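Local coordinates for FEZ-1 protein (Fluoribacter gormanii, PDB 5WCK) that is a monomeric subclass B3 metallo-beta-lactamase that binds two zinc ions and probably hydrolyses the beta-lactam ring of antibiotics, at residues G21-A26 against D220-Y225; D75-S80 against A89-M94; P179-V184 against E194-S199. The protein carries 2 engineered substitutions. All blocks are in the same frame, centred on the assembly; numbering follows the deposited sequence.

Interaction 1: G21-A26 against D220-Y225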
ATOM      1  N   GLY A  21       1.651  11.237   1.037  1.00  7.67           N
ATOM      2  CA  GLY A  21       0.365  10.908   1.592  1.00  7.93           C
ATOM      3  C   GLY A  21      -0.091  11.854   2.691  1.00  7.31           C
ATOM      4  O   GLY A  21       0.351  13.001   2.796  1.00  8.65           O
ATOM      5  N   THR A  22      -1.022  11.339   3.485  1.00  8.50           N
ATOM      6  CA  THR A  22      -1.730  12.061   4.514  1.00  8.40           C
ATOM      7  C   THR A  22      -1.216  11.619   5.891  1.00  9.76           C
ATOM      8  O   THR A  22      -0.243  10.894   6.025  1.00  8.21           O
ATOM      9  CB  THR A  22      -3.237  11.820   4.370  1.00  8.75           C
ATOM     10  OG1 THR A  22      -3.504  10.482   4.831  1.00  8.43           O
ATOM     11  CG2 THR A  22      -3.771  12.030   2.968  1.00 10.54           C
ATOM     12  N   ASP A  23      -1.894  12.048   6.957  1.00  6.60           N
ATOM     13  CA  ASP A  23      -1.486  11.613   8.282  1.00  8.64           C
ATOM     14  C   ASP A  23      -1.995  10.201   8.615  1.00  7.79           C
ATOM     15  O   ASP A  23      -1.775   9.720   9.758  1.00  9.42           O
ATOM     16  CB  ASP A  23      -1.934  12.627   9.334  1.00  9.67           C
ATOM     17  CG  ASP A  23      -3.416  12.607   9.652  1.00 10.08           C
ATOM     18  OD1 ASP A  23      -4.199  12.060   8.855  1.00  8.74           O
ATOM     19  OD2 ASP A  23      -3.777  13.144  10.750  1.00 11.51           O
ATOM     20  N   ASP A  24      -2.679   9.552   7.659  1.00  6.71           N
ATOM     21  CA  ASP A  24      -3.239   8.203   7.836  1.00  7.40           C
ATOM     22  C   ASP A  24      -2.997   7.398   6.554  1.00  9.01           C
ATOM     23  O   ASP A  24      -2.095   6.545   6.507  1.00  9.92           O
ATOM     24  CB  ASP A  24      -4.722   8.269   8.222  1.00  7.48           C
ATOM     25  CG  ASP A  24      -5.431   6.934   8.144  1.00  9.62           C
ATOM     26  OD1 ASP A  24      -4.739   5.888   8.262  1.00  7.73           O
ATOM     27  OD2 ASP A  24      -6.676   6.937   7.931  1.00  9.50           O
ATOM     28  N   LEU A  25      -3.787   7.676   5.516  1.00  6.87           N
ATOM     29  CA  LEU A  25      -3.661   6.970   4.254  1.00  6.03           C
ATOM     30  C   LEU A  25      -2.323   7.363   3.616  1.00  9.01           C
ATOM     31  O   LEU A  25      -2.040   8.568   3.437  1.00  7.35           O
ATOM     32  CB  LEU A  25      -4.848   7.333   3.356  1.00  7.18           C
ATOM     33  CG  LEU A  25      -6.216   7.120   3.988  1.00  9.37           C
ATOM     34  CD1 LEU A  25      -7.345   7.541   3.052  1.00 10.30           C
ATOM     35  CD2 LEU A  25      -6.379   5.683   4.458  1.00  9.26           C
ATOM     36  N   ALA A  26      -1.467   6.359   3.385  1.00  5.88           N
ATOM     37  CA  ALA A  26      -0.065   6.563   2.956  1.00  6.17           C
ATOM     38  C   ALA A  26       0.061   6.416   1.442  1.00  7.70           C
ATOM     39  O   ALA A  26      -0.423   5.438   0.884  1.00  7.68           O
ATOM     40  CB  ALA A  26       0.838   5.558   3.618  1.00  7.28           C
ATOM     41  N   ASP A 220       4.652   4.009  12.250  1.00  7.56           N
ATOM     42  CA  ASP A 220       5.061   5.119  13.163  1.00  6.61           C
ATOM     43  C   ASP A 220       5.518   6.339  12.353  1.00  5.79           C
ATOM     44  O   ASP A 220       6.503   6.973  12.711  1.00  6.44           O
ATOM     45  CB  ASP A 220       6.110   4.669  14.185  1.00  7.94           C
ATOM     46  CG  ASP A 220       6.198   5.539  15.433  1.00 14.16           C
ATOM     47  OD1 ASP A 220       5.241   6.288  15.692  1.00 21.02           O
ATOM     48  OD2 ASP A 220       7.237   5.441  16.131  1.00 16.32           O
ATOM     49  N   LEU A 221       4.791   6.680  11.291  1.00  6.00           N
ATOM     50  CA  LEU A 221       5.125   7.824  10.412  1.00  5.33           C
ATOM     51  C   LEU A 221       5.370   9.088  11.239  1.00  7.15           C
ATOM     52  O   LEU A 221       6.362   9.777  11.023  1.00  6.35           O
ATOM     53  CB  LEU A 221       4.004   8.087   9.402  1.00  6.66           C
ATOM     54  CG  LEU A 221       4.128   9.402   8.617  1.00  7.00           C
ATOM     55  CD1 LEU A 221       5.280   9.332   7.636  1.00 10.46           C
ATOM     56  CD2 LEU A 221       2.832   9.761   7.907  1.00  8.37           C
ATOM     57  N   LYS A 222       4.418   9.423  12.110  1.00  7.23           N
ATOM     58  CA  LYS A 222       4.493  10.738  12.780  1.00  6.57           C
ATOM     59  C   LYS A 222       5.766  10.884  13.618  1.00  7.19           C
ATOM     60  O   LYS A 222       6.484  11.882  13.479  1.00  8.67           O
ATOM     61  CB  LYS A 222       3.266  10.988  13.661  1.00  6.68           C
ATOM     62  CG  LYS A 222       1.953  11.100  12.909  1.00  6.71           C
ATOM     63  CD  LYS A 222       0.799  11.122  13.872  1.00  7.59           C
ATOM     64  CE  LYS A 222      -0.548  11.302  13.232  1.00 10.23           C
ATOM     65  NZ  LYS A 222      -1.606  11.177  14.254  1.00 10.81           N
ATOM     66  N   ASN A 223       6.054   9.920  14.503  1.00  6.29           N
ATOM     67  CA  ASN A 223       7.224  10.018  15.383  1.00  5.51           C
ATOM     68  C   ASN A 223       8.512   9.951  14.557  1.00  8.38           C
ATOM     69  O   ASN A 223       9.466  10.638  14.856  1.00  7.13           O
ATOM     70  CB  ASN A 223       7.200   8.990  16.512  1.00  7.60           C
ATOM     71  CG  ASN A 223       6.081   9.263  17.497  1.00 12.30           C
ATOM     72  OD1 ASN A 223       6.003  10.347  18.093  1.00 12.37           O
ATOM     73  ND2 ASN A 223       5.183   8.302  17.673  1.00 17.32           N
ATOM     74  N   LYS A 224       8.532   9.134  13.500  1.00  6.97           N
ATOM     75  CA  LYS A 224       9.719   9.038  12.678  1.00  6.50           C
ATOM     76  C   LYS A 224       9.956  10.345  11.907  1.00  6.92           C
ATOM     77  O   LYS A 224      11.078  10.742  11.726  1.00  9.22           O
ATOM     78  CB  LYS A 224       9.614   7.840  11.743  1.00  6.12           C
ATOM     79  CG  LYS A 224       9.832   6.514  12.461  1.00  6.32           C
ATOM     80  CD  LYS A 224       9.609   5.317  11.575  1.00  5.87           C
ATOM     81  CE  LYS A 224       9.842   4.009  12.302  1.00  6.80           C
ATOM     82  NZ  LYS A 224       9.370   2.847  11.518  1.00  7.42           N
ATOM     83  N   TYR A 225       8.891  10.970  11.399  1.00  7.15           N
ATOM     84  CA  TYR A 225       9.006  12.249  10.687  1.00  6.38           C
ATOM     85  C   TYR A 225       9.589  13.310  11.627  1.00  9.24           C
ATOM     86  O   TYR A 225      10.440  14.069  11.213  1.00  9.00           O
ATOM     87  CB  TYR A 225       7.674  12.741  10.125  1.00  7.89           C
ATOM     88  CG  TYR A 225       7.785  14.058   9.402  1.00  6.44           C
ATOM     89  CD1 TYR A 225       8.326  14.133   8.136  1.00  7.83           C
ATOM     90  CD2 TYR A 225       7.423  15.245  10.026  1.00  9.71           C
ATOM     91  CE1 TYR A 225       8.461  15.344   7.469  1.00 11.16           C
ATOM     92  CE2 TYR A 225       7.533  16.454   9.369  1.00  9.97           C
ATOM     93  CZ  TYR A 225       8.058  16.511   8.094  1.00 12.60           C
ATOM     94  OH  TYR A 225       8.168  17.721   7.460  1.00 13.28           O
TER
HETATM   95  O   HOH W   1      -4.060  11.820  13.072  1.00 15.94           O
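Lys222 lays the aliphatic part of its side chain against Asp23, its CE lying 4.0 Å from Asp23 O and 4.3 Å from Asp23 CB. Beyond CG the chain is fully extended, and this reach carries the methylene from the first turn of helix 221-229 to the loop that joins strands 17-19 and 28-32. The charges themselves stay apart, with Lys222 NZ 4.6 Å from Asp23 OD2, too far for a salt bridge. A water bridges the two groups, donating to Asp23 OD2 at 2.7 Å and accepting from Lys222 NZ. The same carboxylate oxygen is also held by Asn6. Deeper in, Leu221 turns CG anti to its own nitrogen (chi1 169°) and brings methyl CD2 to 3.8 Å from Thr22 O, a carbonyl already bound by Tyr19. The loop has its own framework: Thr22 OG1 accepts from Asp24 N at 3.1 Å, an ST turn, and donates in the carbonyl plane to a lone pair of Leu25 O, which Thr22 N also grips. The helix thus touches a loop braced partly by its own bonds, and the attraction between carboxylate and ammonium is probably softened by the intervening water.

Interaction 2: D75-S80 against A89-M94. With ZN (zinc ion), chain C.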
ATOM      1  N   ASP A  75     -10.132   3.066   0.621  1.00  6.82           N
ATOM      2  CA  ASP A  75      -9.239   3.989   1.316  1.00  7.20           C
ATOM      3  C   ASP A  75      -7.866   4.057   0.633  1.00  7.87           C
ATOM      4  O   ASP A  75      -7.127   4.986   0.920  1.00  8.25           O
ATOM      5  CB  ASP A  75      -9.122   3.685   2.814  1.00  9.68           C
ATOM      6  CG  ASP A  75      -8.660   2.289   3.187  1.00  8.38           C
ATOM      7  OD1 ASP A  75      -9.051   1.348   2.480  1.00  9.29           O
ATOM      8  OD2 ASP A  75      -7.962   2.137   4.221  1.00  9.54           O
ATOM      9  N   HIS A  76      -7.526   3.082  -0.222  1.00  6.15           N
ATOM     10  CA  HIS A  76      -6.265   3.107  -0.963  1.00  5.77           C
ATOM     11  C   HIS A  76      -6.448   3.373  -2.454  1.00  5.98           C
ATOM     12  O   HIS A  76      -5.483   3.810  -3.096  1.00  7.84           O
ATOM     13  CB  HIS A  76      -5.475   1.809  -0.713  1.00  5.09           C
ATOM     14  CG  HIS A  76      -5.339   1.552   0.745  1.00  4.96           C
ATOM     15  ND1 HIS A  76      -4.541   2.324   1.555  1.00  6.93           N
ATOM     16  CD2 HIS A  76      -6.009   0.719   1.571  1.00  6.08           C
ATOM     17  CE1 HIS A  76      -4.700   1.950   2.812  1.00  6.14           C
ATOM     18  NE2 HIS A  76      -5.557   0.950   2.859  1.00  6.21           N
ATOM     19  N   ALA A  77      -7.649   3.135  -2.996  1.00  6.05           N
ATOM     20  CA  ALA A  77      -7.849   3.065  -4.452  1.00  5.55           C
ATOM     21  C   ALA A  77      -8.997   3.951  -4.963  1.00  6.65           C
ATOM     22  O   ALA A  77      -9.202   3.987  -6.171  1.00  8.03           O
ATOM     23  CB  ALA A  77      -8.087   1.641  -4.870  1.00  7.67           C
ATOM     24  N   ALA A  78      -9.759   4.614  -4.092  1.00  7.52           N
ATOM     25  CA  ALA A  78     -10.962   5.357  -4.585  1.00  7.65           C
ATOM     26  C   ALA A  78     -10.589   6.478  -5.564  1.00  8.18           C
ATOM     27  O   ALA A  78     -11.365   6.778  -6.485  1.00  9.78           O
ATOM     28  CB  ALA A  78     -11.731   5.931  -3.435  1.00  7.77           C
ATOM     29  N   GLY A  79      -9.430   7.092  -5.364  1.00  8.09           N
ATOM     30  CA  GLY A  79      -8.981   8.249  -6.171  1.00 10.64           C
ATOM     31  C   GLY A  79      -8.418   7.882  -7.537  1.00  8.60           C
ATOM     32  O   GLY A  79      -7.996   8.777  -8.274  1.00  8.34           O
ATOM     33  N   SER A  80      -8.373   6.595  -7.898  1.00  8.06           N
ATOM     34  CA  SER A  80      -7.590   6.152  -9.060  1.00  6.51           C
ATOM     35  C   SER A  80      -8.160   6.714 -10.368  1.00 12.56           C
ATOM     36  O   SER A  80      -7.391   7.164 -11.215  1.00 10.20           O
ATOM     37  CB  SER A  80      -7.428   4.671  -9.110  1.00  8.77           C
ATOM     38  OG  SER A  80      -6.606   4.234  -8.010  1.00  8.38           O
ATOM     39  N   ALA A  89      -1.893   8.445 -16.231  1.00 13.45           N
ATOM     40  CA  ALA A  89      -0.969   7.416 -15.710  1.00  8.99           C
ATOM     41  C   ALA A  89      -1.509   6.032 -16.060  1.00  9.43           C
ATOM     42  O   ALA A  89      -2.700   5.908 -16.202  1.00 11.41           O
ATOM     43  CB  ALA A  89      -0.857   7.512 -14.203  1.00  8.20           C
ATOM     44  N   LYS A  90      -0.623   5.051 -16.211  1.00  8.92           N
ATOM     45  CA  LYS A  90      -1.051   3.658 -16.452  1.00  8.79           C
ATOM     46  C   LYS A  90      -1.298   2.987 -15.103  1.00  9.36           C
ATOM     47  O   LYS A  90      -0.399   2.977 -14.293  1.00  9.46           O
ATOM     48  CB  LYS A  90       0.027   2.906 -17.216  1.00 10.57           C
ATOM     49  CG  LYS A  90       0.243   3.522 -18.578  1.00 13.80           C
ATOM     50  CD  LYS A  90       1.184   2.730 -19.364  1.00 30.74           C
ATOM     51  CE  LYS A  90       2.610   3.062 -19.046  1.00 46.60           C
ATOM     52  NZ  LYS A  90       3.329   3.080 -20.335  1.00 73.47           N
ATOM     53  N   TYR A  91      -2.472   2.388 -14.973  1.00  7.31           N
ATOM     54  CA  TYR A  91      -2.900   1.756 -13.708  1.00  8.38           C
ATOM     55  C   TYR A  91      -2.563   0.264 -13.764  1.00  7.87           C
ATOM     56  O   TYR A  91      -3.035  -0.420 -14.626  1.00  9.07           O
ATOM     57  CB  TYR A  91      -4.413   1.936 -13.601  1.00  8.12           C
ATOM     58  CG  TYR A  91      -5.025   1.770 -12.236  1.00  9.14           C
ATOM     59  CD1 TYR A  91      -4.264   1.720 -11.091  1.00  8.98           C
ATOM     60  CD2 TYR A  91      -6.389   1.669 -12.111  1.00  7.66           C
ATOM     61  CE1 TYR A  91      -4.850   1.591  -9.847  1.00  7.69           C
ATOM     62  CE2 TYR A  91      -6.990   1.549 -10.877  1.00  9.08           C
ATOM     63  CZ  TYR A  91      -6.222   1.539  -9.735  1.00  7.37           C
ATOM     64  OH  TYR A  91      -6.851   1.425  -8.536  1.00  7.92           O
ATOM     65  N   MET A  92      -1.795  -0.207 -12.778  1.00  5.89           N
ATOM     66  CA  MET A  92      -1.366  -1.588 -12.769  1.00  6.53           C
ATOM     67  C   MET A  92      -1.779  -2.187 -11.419  1.00  7.89           C
ATOM     68  O   MET A  92      -1.509  -1.603 -10.357  1.00  8.46           O
ATOM     69  CB  MET A  92       0.148  -1.707 -12.970  1.00  6.98           C
ATOM     70  CG  MET A  92       0.661  -0.894 -14.142  1.00  9.32           C
ATOM     71  SD  MET A  92       2.403  -1.254 -14.463  1.00  9.38           S
ATOM     72  CE  MET A  92       2.656  -0.139 -15.846  1.00 12.11           C
ATOM     73  N   VAL A  93      -2.408  -3.357 -11.473  1.00  6.12           N
ATOM     74  CA  VAL A  93      -3.073  -3.984 -10.312  1.00  5.17           C
ATOM     75  C   VAL A  93      -2.847  -5.503 -10.362  1.00  7.10           C
ATOM     76  O   VAL A  93      -2.952  -6.152 -11.399  1.00  7.18           O
ATOM     77  CB  VAL A  93      -4.574  -3.647 -10.247  1.00  5.99           C
ATOM     78  CG1 VAL A  93      -5.251  -4.354  -9.091  1.00  7.28           C
ATOM     79  CG2 VAL A  93      -4.842  -2.161 -10.175  1.00  7.78           C
ATOM     80  N   MET A  94      -2.536  -6.083  -9.191  1.00  6.54           N
ATOM     81  CA  MET A  94      -2.415  -7.522  -8.988  1.00  5.34           C
ATOM     82  C   MET A  94      -3.715  -8.222  -9.438  1.00  6.14           C
ATOM     83  O   MET A  94      -4.800  -7.832  -9.035  1.00  7.34           O
ATOM     84  CB  MET A  94      -2.173  -7.807  -7.503  1.00  7.59           C
ATOM     85  CG  MET A  94      -1.808  -9.249  -7.161  1.00  7.57           C
ATOM     86  SD  MET A  94      -0.258  -9.890  -7.864  1.00  8.49           S
ATOM     87  CE  MET A  94       0.918  -8.963  -6.876  1.00  8.47           C
TER
HETATM   88 ZN    ZN C 301      -6.715   0.562   4.626  1.00 11.16          ZN
HETATM   89  O   HOH W   2      -8.132  -0.779   4.128  1.00 18.67           O
HETATM   90  O   HOH W   3      -9.424   2.073  -8.184  1.00  8.24           O
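Tyr91 OH is approached by a water and by Ser80 OG of the turn that follows the zinc ligands. The water lies 2.7 Å from Tyr91 OH and donates to Ala77 O at 2.8 Å, bridging strand and turn. Ser80 OG stands 2.9 Å from Tyr91 OH in a contact that is at best a weak hydrogen bond, the serine hydroxyl having its stronger partner in Ser41. Ser80 keeps OG beside its own nitrogen (chi1 -67°), and its CB rests 3.4 Å from Tyr91 CZ. Its OG comes to the ring obliquely. Ala77 adds its methyl, 3.9 Å from the same phenol oxygen, while Val93 CG2 covers one ring face near the rim. At the other end of 75-80, Asp75 OD2 and His76 NE2 bind zinc at 2.0 and 2.1 Å, with His215 and a water completing the site; that water also donates to Asp75 OD1. The type I turn from Ala77 to Ser80 follows the metal ligands in the chain and runs into helix 80-87 and so back to strand 90-94, where the tyrosine touches both Leu67 of the adjacent parallel strand 64-68 and Ile101 of helix 95-103.

Interaction 3: P179-V184 against E194-S199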
ATOM      1  N   PRO A 179     -12.662  -6.231  11.158  1.00  7.36           N
ATOM      2  CA  PRO A 179     -13.782  -6.640  12.003  1.00  8.37           C
ATOM      3  C   PRO A 179     -14.901  -7.270  11.178  1.00  8.21           C
ATOM      4  O   PRO A 179     -15.399  -6.655  10.242  1.00 10.99           O
ATOM      5  CB  PRO A 179     -14.271  -5.329  12.622  1.00  9.87           C
ATOM      6  CG  PRO A 179     -13.091  -4.412  12.558  1.00 10.80           C
ATOM      7  CD  PRO A 179     -12.295  -4.833  11.351  1.00  9.87           C
ATOM      8  N   GLY A 180     -15.257  -8.507  11.522  1.00  7.29           N
ATOM      9  CA  GLY A 180     -16.327  -9.193  10.828  1.00  9.66           C
ATOM     10  C   GLY A 180     -15.864 -10.161   9.754  1.00  7.25           C
ATOM     11  O   GLY A 180     -16.668 -10.978   9.295  1.00  7.22           O
ATOM     12  N   TYR A 181     -14.586 -10.115   9.400  1.00  7.02           N
ATOM     13  CA  TYR A 181     -14.085 -11.070   8.387  1.00  6.69           C
ATOM     14  C   TYR A 181     -14.290 -12.490   8.935  1.00  8.21           C
ATOM     15  O   TYR A 181     -14.038 -12.663  10.078  1.00  9.87           O
ATOM     16  CB  TYR A 181     -12.580 -10.866   8.200  1.00  7.17           C
ATOM     17  CG  TYR A 181     -12.164  -9.951   7.076  1.00  6.93           C
ATOM     18  CD1 TYR A 181     -13.047  -9.049   6.516  1.00  6.27           C
ATOM     19  CD2 TYR A 181     -10.880 -10.003   6.571  1.00  8.41           C
ATOM     20  CE1 TYR A 181     -12.653  -8.214   5.490  1.00  5.51           C
ATOM     21  CE2 TYR A 181     -10.472  -9.178   5.542  1.00  6.85           C
ATOM     22  CZ  TYR A 181     -11.367  -8.283   4.992  1.00  6.68           C
ATOM     23  OH  TYR A 181     -10.989  -7.471   3.965  1.00  7.74           O
ATOM     24  N   LYS A 182     -14.680 -13.454   8.097  1.00  7.10           N
ATOM     25  CA  LYS A 182     -14.872 -14.864   8.527  1.00  7.30           C
ATOM     26  C   LYS A 182     -13.664 -15.679   8.050  1.00  6.92           C
ATOM     27  O   LYS A 182     -13.411 -15.719   6.878  1.00  7.53           O
ATOM     28  CB  LYS A 182     -16.184 -15.374   7.938  1.00  9.57           C
ATOM     29  CG  LYS A 182     -16.589 -16.826   8.256  1.00 11.59           C
ATOM     30  CD  LYS A 182     -17.794 -17.681   7.993  0.50 20.08           C
ATOM     31  CE  LYS A 182     -18.999 -17.035   8.633  0.50 37.14           C
ATOM     32  NZ  LYS A 182     -18.980 -17.210  10.103  0.50 66.71           N
ATOM     33  N   LEU A 183     -12.954 -16.304   8.989  1.00  7.26           N
ATOM     34  CA  LEU A 183     -11.726 -17.049   8.636  1.00  7.45           C
ATOM     35  C   LEU A 183     -11.961 -18.561   8.515  1.00  9.01           C
ATOM     36  O   LEU A 183     -11.050 -19.231   8.084  1.00 12.51           O
ATOM     37  CB  LEU A 183     -10.705 -16.784   9.744  1.00  8.53           C
ATOM     38  CG  LEU A 183     -10.262 -15.329   9.883  1.00  7.44           C
ATOM     39  CD1 LEU A 183      -9.286 -15.200  11.045  1.00  9.82           C
ATOM     40  CD2 LEU A 183      -9.631 -14.827   8.594  1.00  8.76           C
ATOM     41  N   VAL A 184     -13.129 -19.040   8.930  1.00  9.22           N
ATOM     42  CA  VAL A 184     -13.443 -20.468   8.950  1.00  8.41           C
ATOM     43  C   VAL A 184     -14.672 -20.663   8.053  1.00  7.59           C
ATOM     44  O   VAL A 184     -15.695 -20.008   8.299  1.00 12.42           O
ATOM     45  CB  VAL A 184     -13.768 -20.950  10.376  1.00 14.56           C
ATOM     46  CG1 VAL A 184     -14.130 -22.432  10.401  1.00 21.53           C
ATOM     47  CG2 VAL A 184     -12.628 -20.641  11.348  1.00 18.10           C
ATOM     48  N   GLU A 194      -5.835 -19.658   4.549  1.00  7.08           N
ATOM     49  CA  GLU A 194      -4.623 -20.196   3.926  0.50  8.36           C
ATOM     50  C   GLU A 194      -3.790 -19.049   3.341  1.00  7.03           C
ATOM     51  O   GLU A 194      -2.548 -19.065   3.396  1.00  6.48           O
ATOM     52  CB  GLU A 194      -4.999 -21.216   2.854  0.50 12.60           C
ATOM     53  CG  GLU A 194      -5.738 -22.420   3.421  0.50 13.29           C
ATOM     54  CD  GLU A 194      -6.243 -23.364   2.340  0.50 28.16           C
ATOM     55  OE1 GLU A 194      -5.440 -23.687   1.441  0.50 26.41           O
ATOM     56  OE2 GLU A 194      -7.437 -23.750   2.379  0.50 21.77           O
ATOM     57  N   ASP A 195      -4.482 -18.048   2.789  1.00  5.84           N
ATOM     58  CA  ASP A 195      -3.850 -16.882   2.182  1.00  5.88           C
ATOM     59  C   ASP A 195      -3.116 -16.040   3.239  1.00  6.11           C
ATOM     60  O   ASP A 195      -1.952 -15.670   3.033  1.00  6.97           O
ATOM     61  CB  ASP A 195      -4.876 -16.070   1.383  1.00  6.23           C
ATOM     62  CG  ASP A 195      -5.076 -16.582  -0.040  1.00  6.75           C
ATOM     63  OD1 ASP A 195      -4.510 -17.655  -0.404  1.00  9.19           O
ATOM     64  OD2 ASP A 195      -5.802 -15.905  -0.793  1.00  7.77           O
ATOM     65  N   TYR A 196      -3.779 -15.736   4.355  1.00  5.02           N
ATOM     66  CA  TYR A 196      -3.116 -15.011   5.456  1.00  5.63           C
ATOM     67  C   TYR A 196      -1.873 -15.788   5.915  1.00  6.25           C
ATOM     68  O   TYR A 196      -0.820 -15.174   6.200  1.00  5.09           O
ATOM     69  CB  TYR A 196      -4.060 -14.805   6.645  1.00  5.58           C
ATOM     70  CG  TYR A 196      -4.967 -13.602   6.576  1.00  5.20           C
ATOM     71  CD1 TYR A 196      -4.504 -12.340   6.908  1.00  6.00           C
ATOM     72  CD2 TYR A 196      -6.316 -13.724   6.287  1.00  5.24           C
ATOM     73  CE1 TYR A 196      -5.337 -11.227   6.918  1.00  3.87           C
ATOM     74  CE2 TYR A 196      -7.156 -12.617   6.239  1.00  5.00           C
ATOM     75  CZ  TYR A 196      -6.669 -11.363   6.586  1.00  5.35           C
ATOM     76  OH  TYR A 196      -7.495 -10.264   6.600  1.00  5.33           O
ATOM     77  N   LYS A 197      -1.995 -17.111   6.023  1.00  5.22           N
ATOM     78  CA  LYS A 197      -0.858 -17.928   6.501  1.00  6.65           C
ATOM     79  C   LYS A 197       0.313 -17.839   5.529  1.00  6.55           C
ATOM     80  O   LYS A 197       1.469 -17.717   5.937  1.00  6.18           O
ATOM     81  CB  LYS A 197      -1.310 -19.368   6.756  1.00  6.98           C
ATOM     82  CG  LYS A 197      -2.271 -19.483   7.926  1.00  7.58           C
ATOM     83  CD  LYS A 197      -2.937 -20.838   8.063  1.00  7.61           C
ATOM     84  CE  LYS A 197      -4.087 -20.830   9.043  1.00  7.96           C
ATOM     85  NZ  LYS A 197      -4.695 -22.188   9.132  1.00 10.70           N
ATOM     86  N   HIS A 198       0.010 -17.860   4.235  1.00  4.97           N
ATOM     87  CA  HIS A 198       1.028 -17.687   3.217  1.00  6.49           C
ATOM     88  C   HIS A 198       1.683 -16.312   3.347  1.00  6.53           C
ATOM     89  O   HIS A 198       2.905 -16.193   3.273  1.00  6.57           O
ATOM     90  CB  HIS A 198       0.441 -17.889   1.815  1.00  7.01           C
ATOM     91  CG  HIS A 198       1.434 -17.646   0.740  1.00  9.63           C
ATOM     92  ND1 HIS A 198       2.497 -18.506   0.513  1.00 14.94           N
ATOM     93  CD2 HIS A 198       1.558 -16.635  -0.139  1.00 13.22           C
ATOM     94  CE1 HIS A 198       3.215 -18.030  -0.494  1.00 11.46           C
ATOM     95  NE2 HIS A 198       2.684 -16.888  -0.893  1.00 13.76           N
ATOM     96  N   SER A 199       0.871 -15.265   3.545  1.00  5.70           N
ATOM     97  CA  SER A 199       1.401 -13.916   3.705  1.00  5.19           C
ATOM     98  C   SER A 199       2.365 -13.856   4.897  1.00  4.83           C
ATOM     99  O   SER A 199       3.393 -13.193   4.842  1.00  4.83           O
ATOM    100  CB  SER A 199       0.324 -12.910   3.872  1.00  5.57           C
ATOM    101  OG  SER A 199      -0.386 -12.737   2.665  1.00  6.79           O
TER
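Aromatic contact comes first: Tyr196 brings its phenol oxygen to the rim of the Tyr181 ring, with Tyr196 OH 3.3 Å from Tyr181 CE2 and 3.4 Å from Tyr181 CD2. The oxygen lies near the plane of that ring, beside the edge formed by its CD2 and CE2, and the two side chains cross at about a right angle. Relative to the Tyr196 ring, Tyr181 CD2 also lies at the edge, near the plane, so neither face is used between the two tyrosines. Apolar packing follows. Leu183 directs its methyl CD2 to the CD2-CE2 side of the Tyr196 ring, 4.1 Å from Tyr196 CE2, and meets it obliquely. Tyr196 has CG beside its own nitrogen (chi1 -85°), which carries the ring off helix 192-204 toward the loop. No hydrogen bond joins the segments; each phenol is bonded outside them, Tyr196 OH to Gly176 O and Tyr181 OH to His149 O. Gln260 holds the loop backbone at Tyr181 and Leu183, and Phe253, on the same long helix 239-262, packs on both Leu183 and Tyr196. Tyr181 reaches the side chain of His73, and Tyr196 lies about 4 Å from that of His149 (nearest atoms). The contact lies beside the three-histidine zinc site of the metallo-beta-lactamase fold, consistent with second-shell packing against His73 and His149.

The three contacts lie at different distances from one dinuclear zinc centre. Interaction 2 contains two of its ligands, Asp75 and His76, whereas interaction 3 lies near the other metal, the side chain of Tyr181 being about 6 Å from a zinc ion. Interaction 1 stands further off, with the side chain of Thr22 about 10 Å from zinc, yet Asp24 of its loop bonds to the ligand His215. Interactions 1 and 2 meet where Leu25 CD1 packs 3.3 Å from Asp75 O. Interaction 3 touches neither: its nearest atoms are about 9 Å from interaction 2 and about 13 Å from interaction 1. Along the chain, 21-26 with 220-225 encloses both others, which follow in series.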